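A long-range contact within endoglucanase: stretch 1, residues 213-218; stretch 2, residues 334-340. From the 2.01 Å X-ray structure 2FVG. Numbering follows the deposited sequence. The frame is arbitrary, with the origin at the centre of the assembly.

Stretch 1, residues 213-218: PTCAIV
Stretch 2 (334-340) KIVEVVS

Residues 213-218 run from a short loop into a β-strand that begins at Cys-215 and continues beyond Val-218, whereas residues 334-340 form the last helical residues of the chain and its C-terminus. Pro-213 (φ/ψ -75/152°) leads into Thr-214, whose helical-region angles (-70/-41°) give way to extended values at Cys-215 (-161/168°), Ala-216 (-132/153°), Ile-217 (-123/119°) and Val-218 (-98/124°). In the second stretch, φ/ψ stays near -59/-32° at Lys-334, -67/-29° at Ile-335, -80/-44° at Val-336, -62/-34° at Glu-337 and -69/-16° at Val-338, then shifts to -116/18° at Val-339; φ of Ser-340 is -148°. The backbones are in closest register at Cys-215 and Val-336, with 6.3 Å between their CA atoms. Contacts run in opposite order along the two stretches, Thr-214 meeting Val-336, Val-339 and Ser-340 while Ile-217 meets Ile-335, so the chains run in roughly opposite senses.

Hydrogen bonding within the second stretch shapes its end. Val-338 N donates to Lys-334 O at 3.0 Å, a helical i to i-4 bond. A type I turn spans Glu-337 to Ser-340, with a weak bond from Ser-340 N to Glu-337 O (3.4 Å); another weak bond joins Val-339 N to Val-336 O (3.3 Å). The p rotamer of Ser-340 (χ1 55°) lets its OG donate to Val-336 O at 2.9 Å, tying the terminal residue back to the helix.

Apolar packing dominates between the stretches, which together bury 292 Å². Strand alternation directs the CA-to-CB bonds of Cys-215 and Ile-217 toward the second stretch and that of Ala-216 away. Cys-215, in the p rotamer (χ1 66°), places SG 3.9 Å from Val-336 CG2 and 4.5 Å from Ile-335 CG2, while its CB lies 3.9 Å from Val-339 CG2. Val-336 is t (167°), its CA-to-CB bond pointing sideways; Val-339 is m (-72°), its CA-to-CB bond pointing toward the first stretch. Farther along, Ile-217 (m, t; -68/170°) meets the extended Ile-335 (t, t; -156/-179°), with CG1 of Ile-217 3.7 Å from CD1 of Ile-335. Both isoleucines are buried, and this contact covers part of their hydrocarbon surface.

Thr-214, in the m rotamer (-61°), contributes through its methyl group: CG2 approaches Val-336 CG1 and Val-339 CG2, each at 4.0 Å, and Ser-340 CB at 3.9 Å. These are van der Waals contacts between carbon atoms.

The closest polar approach across the stretches brings Cys-215 SG to 3.6 Å from Ile-335 O, a separation at which the geometry leaves hydrogen bonding open.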

# COMPACT_ATOMS: atom_id res chain seq x y z
N PRO A 213 17.66 -2.19 11.92
CA PRO A 213 18.10 -1.16 10.98
C PRO A 213 18.62 0.10 11.66
O PRO A 213 18.20 0.41 12.78
CB PRO A 213 16.83 -0.84 10.17
CG PRO A 213 15.66 -1.26 11.06
CD PRO A 213 16.18 -2.31 11.99
N THR A 214 19.53 0.81 11.00
CA THR A 214 20.02 2.10 11.52
C THR A 214 18.86 3.11 11.39
O THR A 214 18.62 3.92 12.29
CB THR A 214 21.27 2.58 10.73
OG1 THR A 214 22.30 1.61 10.87
CG2 THR A 214 21.79 3.90 11.23
N CYS A 215 18.15 3.04 10.27
CA CYS A 215 16.99 3.89 10.04
C CYS A 215 16.11 3.32 8.95
O CYS A 215 16.52 2.41 8.23
CB CYS A 215 17.42 5.32 9.70
SG CYS A 215 18.28 5.45 8.16
N ALA A 216 14.91 3.88 8.82
CA ALA A 216 13.89 3.40 7.89
C ALA A 216 13.27 4.52 7.05
O ALA A 216 13.22 5.68 7.47
CB ALA A 216 12.79 2.68 8.71
N ILE A 217 12.80 4.17 5.86
CA ILE A 217 12.06 5.09 5.00
C ILE A 217 10.75 4.35 4.77
O ILE A 217 10.78 3.22 4.30
CB ILE A 217 12.78 5.32 3.65
CG1 ILE A 217 14.07 6.09 3.84
CG2 ILE A 217 11.92 6.14 2.67
CD1 ILE A 217 14.92 6.12 2.55
N VAL A 218 9.62 4.93 5.18
CA VAL A 218 8.32 4.31 4.92
C VAL A 218 7.73 4.99 3.66
O VAL A 218 7.66 6.21 3.57
CB VAL A 218 7.37 4.46 6.15
CG1 VAL A 218 6.08 3.75 5.90
CG2 VAL A 218 8.04 3.89 7.39
N LYS A 334 23.24 8.98 2.63
CA LYS A 334 23.33 10.13 3.53
C LYS A 334 22.29 10.04 4.65
O LYS A 334 22.53 10.48 5.77
CB LYS A 334 23.17 11.42 2.74
CG LYS A 334 24.45 11.78 1.94
CD LYS A 334 24.26 12.97 1.03
N ILE A 335 21.15 9.44 4.34
CA ILE A 335 20.09 9.30 5.31
C ILE A 335 20.50 8.36 6.44
O ILE A 335 20.06 8.51 7.58
CB ILE A 335 18.76 8.89 4.62
CG1 ILE A 335 17.57 9.31 5.49
CG2 ILE A 335 18.77 7.40 4.19
CD1 ILE A 335 16.21 8.93 4.93
N VAL A 336 21.37 7.41 6.14
CA VAL A 336 21.89 6.48 7.14
C VAL A 336 23.01 7.18 7.92
O VAL A 336 23.06 7.11 9.14
CB VAL A 336 22.42 5.17 6.50
CG1 VAL A 336 23.22 4.37 7.50
CG2 VAL A 336 21.28 4.32 5.91
N GLU A 337 23.88 7.87 7.20
CA GLU A 337 25.00 8.56 7.82
C GLU A 337 24.59 9.66 8.82
O GLU A 337 25.27 9.86 9.82
CB GLU A 337 25.94 9.10 6.74
CG GLU A 337 26.54 7.98 5.89
CD GLU A 337 27.17 8.46 4.58
OE1 GLU A 337 27.08 9.66 4.26
OE2 GLU A 337 27.76 7.61 3.87
N VAL A 338 23.47 10.35 8.57
CA VAL A 338 23.05 11.44 9.47
C VAL A 338 22.55 11.01 10.86
O VAL A 338 22.45 11.84 11.77
CB VAL A 338 22.00 12.43 8.82
CG1 VAL A 338 22.63 13.24 7.67
CG2 VAL A 338 20.72 11.72 8.37
N VAL A 339 22.24 9.74 11.04
CA VAL A 339 21.73 9.26 12.33
C VAL A 339 22.67 8.27 13.00
O VAL A 339 22.26 7.53 13.90
CB VAL A 339 20.31 8.65 12.21
CG1 VAL A 339 19.28 9.75 11.97
CG2 VAL A 339 20.25 7.56 11.14
N SER A 340 23.92 8.26 12.55
CA SER A 340 24.94 7.36 13.09
C SER A 340 26.33 8.01 13.04
O SER A 340 26.48 9.15 12.60
CB SER A 340 24.92 6.01 12.35
OG SER A 340 25.06 6.16 10.95
OXT SER A 340 27.33 7.43 13.47